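Local coordinates for protein inosine-uridine preferring nucleoside hydrolase (PDB 6BA1) that is a member of the nucleoside hydrolase family, with an alpha/beta fold built round a mainly parallel sheet and a bound calcium ion, at residues I115-P129 with K142-M156. Residues are numbered along the deposited sequence; the frame is centred on the assembly and turned at random.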
ATOM      1  N   ILE A 115     -18.953  21.428 -12.394  1.00 33.34           N
ATOM      2  CA  ILE A 115     -20.315  20.892 -12.275  1.00 35.08           C
ATOM      3  C   ILE A 115     -21.051  21.029 -13.610  1.00 36.27           C
ATOM      4  O   ILE A 115     -21.694  20.085 -14.072  1.00 36.96           O
ATOM      5  CB  ILE A 115     -21.121  21.601 -11.159  1.00 36.65           C
ATOM      6  CG1 ILE A 115     -20.493  21.354  -9.779  1.00 35.74           C
ATOM      7  CG2 ILE A 115     -22.576  21.138 -11.148  1.00 38.81           C
ATOM      8  CD1 ILE A 115     -20.832  22.408  -8.744  1.00 36.92           C
ATOM      9  N   ASP A 116     -20.935  22.210 -14.212  1.00 36.63           N
ATOM     10  CA  ASP A 116     -21.537  22.514 -15.512  1.00 37.84           C
ATOM     11  C   ASP A 116     -20.953  21.609 -16.612  1.00 36.70           C
ATOM     12  O   ASP A 116     -21.707  21.006 -17.383  1.00 37.79           O
ATOM     13  CB  ASP A 116     -21.329  24.009 -15.857  1.00 38.35           C
ATOM     14  CG  ASP A 116     -22.212  24.956 -15.066  1.00 40.24           C
ATOM     15  OD1 ASP A 116     -23.190  24.527 -14.417  1.00 41.55           O
ATOM     16  OD2 ASP A 116     -21.907  26.162 -15.101  1.00 40.56           O
ATOM     17  N   SER A 117     -19.623  21.499 -16.653  1.00 34.70           N
ATOM     18  CA  SER A 117     -18.925  20.651 -17.636  1.00 33.63           C
ATOM     19  C   SER A 117     -19.313  19.176 -17.534  1.00 33.68           C
ATOM     20  O   SER A 117     -19.372  18.479 -18.551  1.00 33.87           O
ATOM     21  CB  SER A 117     -17.404  20.786 -17.495  1.00 31.66           C
ATOM     22  OG  SER A 117     -16.967  22.085 -17.836  1.00 31.74           O
ATOM     23  N   VAL A 118     -19.556  18.710 -16.309  1.00 33.63           N
ATOM     24  CA  VAL A 118     -20.028  17.339 -16.071  1.00 34.00           C
ATOM     25  C   VAL A 118     -21.403  17.131 -16.701  1.00 36.16           C
ATOM     26  O   VAL A 118     -21.630  16.122 -17.362  1.00 36.56           O
ATOM     27  CB  VAL A 118     -20.065  16.989 -14.557  1.00 33.78           C
ATOM     28  CG1 VAL A 118     -20.848  15.709 -14.280  1.00 34.79           C
ATOM     29  CG2 VAL A 118     -18.647  16.867 -14.007  1.00 31.71           C
ATOM     30  N   LYS A 119     -22.308  18.083 -16.497  1.00 37.73           N
ATOM     31  CA  LYS A 119     -23.652  17.980 -17.069  1.00 40.09           C
ATOM     32  C   LYS A 119     -23.679  18.175 -18.587  1.00 40.56           C
ATOM     33  O   LYS A 119     -24.539  17.599 -19.252  1.00 42.18           O
ATOM     34  CB  LYS A 119     -24.646  18.907 -16.343  1.00 41.92           C
ATOM     35  CG  LYS A 119     -25.397  18.198 -15.216  1.00 42.98           C
ATOM     36  CD  LYS A 119     -25.339  18.908 -13.873  1.00 42.92           C
ATOM     37  CE  LYS A 119     -25.487  17.893 -12.737  1.00 42.94           C
ATOM     38  NZ  LYS A 119     -25.585  18.505 -11.379  1.00 43.31           N
ATOM     39  N   LYS A 120     -22.737  18.945 -19.135  1.00 39.30           N
ATOM     40  CA  LYS A 120     -22.640  19.112 -20.594  1.00 39.69           C
ATOM     41  C   LYS A 120     -22.067  17.874 -21.273  1.00 38.78           C
ATOM     42  O   LYS A 120     -22.719  17.272 -22.126  1.00 40.13           O
ATOM     43  CB  LYS A 120     -21.795  20.340 -20.978  1.00 38.83           C
ATOM     44  CG  LYS A 120     -21.858  20.653 -22.466  1.00 39.69           C
ATOM     45  CD  LYS A 120     -21.740  22.139 -22.801  1.00 40.23           C
ATOM     46  CE  LYS A 120     -22.055  22.367 -24.263  1.00 41.59           C
ATOM     47  NZ  LYS A 120     -22.442  23.779 -24.550  1.00 43.05           N
ATOM     48  N   TYR A 121     -20.855  17.497 -20.878  1.00 36.67           N
ATOM     49  CA  TYR A 121     -20.095  16.461 -21.582  1.00 35.74           C
ATOM     50  C   TYR A 121     -20.192  15.068 -20.962  1.00 35.56           C
ATOM     51  O   TYR A 121     -19.723  14.106 -21.571  1.00 35.20           O
ATOM     52  CB  TYR A 121     -18.634  16.906 -21.732  1.00 33.83           C
ATOM     53  CG  TYR A 121     -18.522  18.254 -22.409  1.00 34.20           C
ATOM     54  CD1 TYR A 121     -18.918  18.420 -23.742  1.00 35.46           C
ATOM     55  CD2 TYR A 121     -18.063  19.377 -21.714  1.00 33.53           C
ATOM     56  CE1 TYR A 121     -18.837  19.664 -24.365  1.00 35.99           C
ATOM     57  CE2 TYR A 121     -17.980  20.623 -22.335  1.00 34.08           C
ATOM     58  CZ  TYR A 121     -18.367  20.759 -23.656  1.00 35.30           C
ATOM     59  OH  TYR A 121     -18.277  21.982 -24.271  1.00 35.99           O
ATOM     60  N   GLY A 122     -20.790  14.956 -19.773  1.00 35.97           N
ATOM     61  CA  GLY A 122     -21.079  13.653 -19.151  1.00 36.25           C
ATOM     62  C   GLY A 122     -19.887  12.711 -19.085  1.00 34.57           C
ATOM     63  O   GLY A 122     -18.862  13.030 -18.475  1.00 32.90           O
ATOM     64  N   LYS A 123     -20.022  11.562 -19.744  1.00 35.22           N
ATOM     65  CA  LYS A 123     -18.987  10.530 -19.746  1.00 34.03           C
ATOM     66  C   LYS A 123     -17.849  10.753 -20.755  1.00 32.90           C
ATOM     67  O   LYS A 123     -16.892   9.975 -20.778  1.00 31.96           O
ATOM     68  CB  LYS A 123     -19.619   9.140 -19.910  1.00 35.43           C
ATOM     69  CG  LYS A 123     -20.445   8.736 -18.691  1.00 36.33           C
ATOM     70  CD  LYS A 123     -20.179   7.327 -18.188  1.00 36.39           C
ATOM     71  CE  LYS A 123     -20.547   7.206 -16.719  1.00 36.57           C
ATOM     72  NZ  LYS A 123     -20.824   5.801 -16.328  1.00 37.63           N
ATOM     73  N   ASP A 124     -17.935  11.801 -21.575  1.00 33.13           N
ATOM     74  CA  ASP A 124     -16.798  12.235 -22.394  1.00 32.05           C
ATOM     75  C   ASP A 124     -15.827  13.129 -21.610  1.00 30.41           C
ATOM     76  O   ASP A 124     -14.710  13.365 -22.079  1.00 29.43           O
ATOM     77  CB  ASP A 124     -17.278  12.966 -23.659  1.00 33.20           C
ATOM     78  CG  ASP A 124     -18.121  12.082 -24.578  1.00 34.95           C
ATOM     79  OD1 ASP A 124     -17.997  10.838 -24.509  1.00 35.06           O
ATOM     80  OD2 ASP A 124     -18.907  12.643 -25.381  1.00 36.39           O
ATOM     81  N   LEU A 125     -16.244  13.623 -20.437  1.00 30.29           N
ATOM     82  CA  LEU A 125     -15.400  14.504 -19.613  1.00 28.97           C
ATOM     83  C   LEU A 125     -14.372  13.737 -18.781  1.00 27.64           C
ATOM     84  O   LEU A 125     -14.691  12.717 -18.177  1.00 27.88           O
ATOM     85  CB  LEU A 125     -16.249  15.374 -18.674  1.00 29.57           C
ATOM     86  CG  LEU A 125     -15.489  16.385 -17.798  1.00 28.51           C
ATOM     87  CD1 LEU A 125     -14.854  17.474 -18.635  1.00 28.22           C
ATOM     88  CD2 LEU A 125     -16.416  16.977 -16.751  1.00 29.35           C
ATOM     89  N   VAL A 126     -13.155  14.275 -18.738  1.00 26.44           N
ATOM     90  CA  VAL A 126     -12.052  13.720 -17.966  1.00 25.27           C
ATOM     91  C   VAL A 126     -11.417  14.847 -17.149  1.00 24.48           C
ATOM     92  O   VAL A 126     -10.886  15.787 -17.721  1.00 24.26           O
ATOM     93  CB  VAL A 126     -10.988  13.083 -18.893  1.00 24.82           C
ATOM     94  CG1 VAL A 126      -9.855  12.459 -18.068  1.00 23.84           C
ATOM     95  CG2 VAL A 126     -11.629  12.057 -19.824  1.00 25.83           C
ATOM     96  N   TYR A 127     -11.484  14.754 -15.823  1.00 24.21           N
ATOM     97  CA  TYR A 127     -10.955  15.785 -14.920  1.00 23.67           C
ATOM     98  C   TYR A 127      -9.651  15.291 -14.302  1.00 22.65           C
ATOM     99  O   TYR A 127      -9.640  14.257 -13.674  1.00 22.57           O
ATOM    100  CB  TYR A 127     -12.014  16.104 -13.858  1.00 24.39           C
ATOM    101  CG  TYR A 127     -11.586  17.038 -12.745  1.00 24.06           C
ATOM    102  CD1 TYR A 127     -11.588  18.418 -12.903  1.00 24.33           C
ATOM    103  CD2 TYR A 127     -11.229  16.530 -11.505  1.00 23.69           C
ATOM    104  CE1 TYR A 127     -11.218  19.269 -11.861  1.00 24.24           C
ATOM    105  CE2 TYR A 127     -10.860  17.358 -10.459  1.00 23.57           C
ATOM    106  CZ  TYR A 127     -10.854  18.724 -10.634  1.00 23.85           C
ATOM    107  OH  TYR A 127     -10.485  19.506  -9.559  1.00 23.90           O
ATOM    108  N   VAL A 128      -8.564  16.033 -14.485  1.00 22.07           N
ATOM    109  CA  VAL A 128      -7.210  15.584 -14.134  1.00 21.31           C
ATOM    110  C   VAL A 128      -6.552  16.603 -13.204  1.00 21.02           C
ATOM    111  O   VAL A 128      -5.822  17.475 -13.655  1.00 20.92           O
ATOM    112  CB  VAL A 128      -6.366  15.374 -15.409  1.00 21.17           C
ATOM    113  CG1 VAL A 128      -4.906  15.051 -15.086  1.00 20.63           C
ATOM    114  CG2 VAL A 128      -6.990  14.279 -16.261  1.00 21.61           C
ATOM    115  N   PRO A 129      -6.820  16.500 -11.894  1.00 21.04           N
ATOM    116  CA  PRO A 129      -6.299  17.439 -10.903  1.00 20.97           C
ATOM    117  C   PRO A 129      -4.921  17.082 -10.399  1.00 20.47           C
ATOM    118  O   PRO A 129      -4.757  16.036  -9.803  1.00 20.33           O
ATOM    119  CB  PRO A 129      -7.316  17.326  -9.768  1.00 21.45           C
ATOM    120  CG  PRO A 129      -7.779  15.923  -9.858  1.00 21.49           C
ATOM    121  CD  PRO A 129      -7.762  15.543 -11.294  1.00 21.39           C
ATOM    122  N   LYS A 142     -21.311  20.320  -3.351  1.00 38.49           N
ATOM    123  CA  LYS A 142     -22.454  21.065  -3.908  1.00 40.43           C
ATOM    124  C   LYS A 142     -23.339  20.218  -4.838  1.00 41.22           C
ATOM    125  O   LYS A 142     -24.567  20.338  -4.797  1.00 43.49           O
ATOM    126  CB  LYS A 142     -21.993  22.333  -4.651  1.00 39.95           C
ATOM    127  CG  LYS A 142     -23.141  23.276  -5.023  1.00 42.25           C
ATOM    128  CD  LYS A 142     -22.742  24.414  -5.947  1.00 41.91           C
ATOM    129  CE  LYS A 142     -22.491  25.698  -5.181  1.00 42.64           C
ATOM    130  NZ  LYS A 142     -22.148  26.834  -6.091  1.00 42.59           N
ATOM    131  N   ALA A 143     -22.719  19.384  -5.671  1.00 39.55           N
ATOM    132  CA  ALA A 143     -23.443  18.531  -6.622  1.00 40.25           C
ATOM    133  C   ALA A 143     -22.903  17.095  -6.588  1.00 39.01           C
ATOM    134  O   ALA A 143     -22.036  16.738  -7.391  1.00 37.29           O
ATOM    135  CB  ALA A 143     -23.347  19.111  -8.024  1.00 39.88           C
ATOM    136  N   PRO A 144     -23.419  16.257  -5.658  1.00 40.07           N
ATOM    137  CA  PRO A 144     -22.929  14.873  -5.565  1.00 39.13           C
ATOM    138  C   PRO A 144     -23.276  13.959  -6.755  1.00 39.37           C
ATOM    139  O   PRO A 144     -22.643  12.919  -6.908  1.00 38.30           O
ATOM    140  CB  PRO A 144     -23.565  14.352  -4.263  1.00 40.70           C
ATOM    141  CG  PRO A 144     -24.077  15.555  -3.548  1.00 41.97           C
ATOM    142  CD  PRO A 144     -24.410  16.551  -4.610  1.00 42.26           C
ATOM    143  N   GLU A 145     -24.255  14.344  -7.577  1.00 40.89           N
ATOM    144  CA  GLU A 145     -24.606  13.607  -8.817  1.00 41.30           C
ATOM    145  C   GLU A 145     -23.386  13.327  -9.701  1.00 39.01           C
ATOM    146  O   GLU A 145     -23.314  12.278 -10.343  1.00 38.93           O
ATOM    147  CB  GLU A 145     -25.620  14.363  -9.694  1.00 43.05           C
ATOM    148  CG  GLU A 145     -26.809  15.003  -8.991  1.00 45.50           C
ATOM    149  CD  GLU A 145     -26.609  16.495  -8.754  1.00 45.27           C
ATOM    150  OE1 GLU A 145     -25.694  16.846  -7.990  1.00 43.68           O
ATOM    151  OE2 GLU A 145     -27.346  17.316  -9.331  1.00 46.78           O
ATOM    152  N   ILE A 146     -22.460  14.291  -9.737  1.00 37.39           N
ATOM    153  CA  ILE A 146     -21.207  14.214 -10.505  1.00 35.29           C
ATOM    154  C   ILE A 146     -20.607  12.803 -10.546  1.00 34.45           C
ATOM    155  O   ILE A 146     -20.256  12.314 -11.623  1.00 33.94           O
ATOM    156  CB  ILE A 146     -20.145  15.198  -9.937  1.00 33.73           C
ATOM    157  CG1 ILE A 146     -20.528  16.658 -10.219  1.00 34.41           C
ATOM    158  CG2 ILE A 146     -18.753  14.938 -10.525  1.00 31.69           C
ATOM    159  CD1 ILE A 146     -19.745  17.656  -9.384  1.00 33.52           C
ATOM    160  N   LYS A 147     -20.485  12.187  -9.365  1.00 34.46           N
ATOM    161  CA  LYS A 147     -19.965  10.813  -9.176  1.00 33.96           C
ATOM    162  C   LYS A 147     -20.207   9.888 -10.369  1.00 34.44           C
ATOM    163  O   LYS A 147     -19.261   9.377 -10.988  1.00 33.20           O
ATOM    164  CB  LYS A 147     -20.627  10.150  -7.964  1.00 35.31           C
ATOM    165  CG  LYS A 147     -20.273  10.712  -6.604  1.00 34.93           C
ATOM    166  CD  LYS A 147     -21.268  10.218  -5.556  1.00 36.88           C
ATOM    167  CE  LYS A 147     -21.062  10.936  -4.228  1.00 36.85           C
ATOM    168  NZ  LYS A 147     -21.762  10.291  -3.100  1.00 38.56           N
ATOM    169  N   ASP A 148     -21.487   9.704 -10.684  1.00 36.44           N
ATOM    170  CA  ASP A 148     -21.932   8.745 -11.689  1.00 37.45           C
ATOM    171  C   ASP A 148     -21.948   9.373 -13.085  1.00 37.29           C
ATOM    172  O   ASP A 148     -21.705   8.683 -14.080  1.00 37.24           O
ATOM    173  CB  ASP A 148     -23.321   8.205 -11.316  1.00 39.98           C
ATOM    174  CG  ASP A 148     -23.378   7.659  -9.880  1.00 40.39           C
ATOM    175  OD1 ASP A 148     -22.487   6.884  -9.480  1.00 39.27           O
ATOM    176  OD2 ASP A 148     -24.317   8.003  -9.144  1.00 42.00           O
ATOM    177  N   GLU A 149     -22.221  10.681 -13.150  1.00 37.36           N
ATOM    178  CA  GLU A 149     -22.287  11.415 -14.421  1.00 37.41           C
ATOM    179  C   GLU A 149     -20.920  11.606 -15.104  1.00 35.30           C
ATOM    180  O   GLU A 149     -20.837  11.510 -16.329  1.00 35.42           O
ATOM    181  CB  GLU A 149     -22.988  12.776 -14.227  1.00 38.33           C
ATOM    182  CG  GLU A 149     -24.482  12.688 -13.937  1.00 40.93           C
ATOM    183  CD  GLU A 149     -25.133  14.048 -13.742  1.00 42.00           C
ATOM    184  OE1 GLU A 149     -24.792  14.740 -12.761  1.00 41.31           O
ATOM    185  OE2 GLU A 149     -25.998  14.429 -14.567  1.00 43.70           O
ATOM    186  N   ILE A 150     -19.870  11.880 -14.326  1.00 33.58           N
ATOM    187  CA  ILE A 150     -18.530  12.148 -14.889  1.00 31.74           C
ATOM    188  C   ILE A 150     -17.889  10.890 -15.497  1.00 31.26           C
ATOM    189  O   ILE A 150     -18.122   9.769 -15.027  1.00 31.80           O
ATOM    190  CB  ILE A 150     -17.573  12.800 -13.856  1.00 30.27           C
ATOM    191  CG1 ILE A 150     -16.353  13.431 -14.551  1.00 28.80           C
ATOM    192  CG2 ILE A 150     -17.126  11.810 -12.795  1.00 29.78           C
ATOM    193  CD1 ILE A 150     -15.534  14.344 -13.663  1.00 27.72           C
ATOM    194  N   GLY A 151     -17.096  11.100 -16.549  1.00 30.44           N
ATOM    195  CA  GLY A 151     -16.413  10.020 -17.254  1.00 30.10           C
ATOM    196  C   GLY A 151     -15.342   9.378 -16.408  1.00 28.89           C
ATOM    197  O   GLY A 151     -15.457   8.209 -16.074  1.00 29.38           O
ATOM    198  N   LYS A 152     -14.304  10.143 -16.086  1.00 27.48           N
ATOM    199  CA  LYS A 152     -13.268   9.705 -15.157  1.00 26.43           C
ATOM    200  C   LYS A 152     -12.434  10.844 -14.571  1.00 25.26           C
ATOM    201  O   LYS A 152     -12.191  11.831 -15.219  1.00 24.95           O
ATOM    202  CB  LYS A 152     -12.339   8.662 -15.806  1.00 26.11           C
ATOM    203  CG  LYS A 152     -11.552   9.123 -17.016  1.00 25.61           C
ATOM    204  CD  LYS A 152     -10.640   8.008 -17.498  1.00 25.52           C
ATOM    205  CE  LYS A 152      -9.680   8.446 -18.588  1.00 25.06           C
ATOM    206  NZ  LYS A 152      -8.515   7.506 -18.664  1.00 24.83           N
ATOM    207  N   ILE A 153     -12.014  10.669 -13.323  1.00 24.79           N
ATOM    208  CA  ILE A 153     -11.054  11.541 -12.661  1.00 23.78           C
ATOM    209  C   ILE A 153      -9.719  10.803 -12.611  1.00 23.00           C
ATOM    210  O   ILE A 153      -9.699   9.602 -12.385  1.00 23.30           O
ATOM    211  CB  ILE A 153     -11.530  11.915 -11.241  1.00 24.04           C
ATOM    212  CG1 ILE A 153     -12.843  12.699 -11.311  1.00 25.04           C
ATOM    213  CG2 ILE A 153     -10.462  12.715 -10.506  1.00 23.13           C
ATOM    214  CD1 ILE A 153     -13.609  12.772 -10.021  1.00 25.80           C
ATOM    215  N   VAL A 154      -8.616  11.506 -12.841  1.00 22.19           N
ATOM    216  CA  VAL A 154      -7.276  10.906 -12.852  1.00 21.64           C
ATOM    217  C   VAL A 154      -6.294  11.877 -12.212  1.00 20.98           C
ATOM    218  O   VAL A 154      -5.689  12.686 -12.894  1.00 20.69           O
ATOM    219  CB  VAL A 154      -6.811  10.536 -14.290  1.00 21.71           C
ATOM    220  CG1 VAL A 154      -5.421   9.910 -14.272  1.00 21.38           C
ATOM    221  CG2 VAL A 154      -7.809   9.615 -14.974  1.00 22.56           C
ATOM    222  N   LEU A 155      -6.141  11.793 -10.896  1.00 20.90           N
ATOM    223  CA  LEU A 155      -5.331  12.760 -10.142  1.00 20.50           C
ATOM    224  C   LEU A 155      -3.864  12.378 -10.057  1.00 20.18           C
ATOM    225  O   LEU A 155      -3.502  11.228 -10.296  1.00 20.30           O
ATOM    226  CB  LEU A 155      -5.891  12.930  -8.727  1.00 20.78           C
ATOM    227  CG  LEU A 155      -5.670  11.778  -7.737  1.00 20.99           C
ATOM    228  CD1 LEU A 155      -4.511  12.061  -6.784  1.00 20.76           C
ATOM    229  CD2 LEU A 155      -6.928  11.482  -6.940  1.00 21.68           C
ATOM    230  N   MET A 156      -3.036  13.365  -9.726  1.00 19.95           N
ATOM    231  CA  MET A 156      -1.660  13.143  -9.290  1.00 19.89           C
ATOM    232  C   MET A 156      -1.602  13.560  -7.834  1.00 20.02           C
ATOM    233  O   MET A 156      -1.961  14.683  -7.483  1.00 20.07           O
ATOM    234  CB  MET A 156      -0.649  13.911 -10.160  1.00 19.81           C
ATOM    235  CG  MET A 156       0.532  14.577  -9.438  1.00 19.96           C
ATOM    236  SD  MET A 156       1.508  13.543  -8.319  1.00 20.26           S
ATOM    237  CE  MET A 156       2.390  14.803  -7.380  1.00 20.60           C
TER
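Val118 pushes its two methyls into a hollow lined by Ile146, Glu149 and Ile150. CG1 lies anti to the backbone N (chi1 167°) and meets Glu149 CB at 3.6 Å. CG2 reaches Ile146 CG2 and the tip of Ile150. One turn earlier, Ile115 fits between Ala143 and Ile146: its CG2 lies 3.8 Å from Ala143 CB, while CG1 touches Ile146 CD1. In return, Ile150 CD1 wedges between Val118, Leu125 and Tyr127, 3.9 Å from Tyr127 CB. At the solvent-exposed margin, Lys119 NZ forms a salt bridge with Glu145 OE2 at 3.0 Å; the hydrogen bond in it is weak. Gly151 lets the backbones come close, its CA 3.6 Å from Lys123 O. Beyond it, strands 125-129 and 152-156 run parallel, with 13° between their directions. Tyr127 N donates a hydrogen bond to Lys152 O, and Val154 N one to Tyr127 O, both at 3.1 Å. Ile153 CG2 sits at the edge of the Tyr127 ring, and both side chains pack on Ile136 of helix 134-142. Tyr127 OH is hydrogen-bonded to Asp10 OD1. Helices 134-142 and 146-149 link these neighbouring strands in a beta-alpha-beta crossover, part of the nucleoside hydrolase fold, that leads Met156 toward the calcium site.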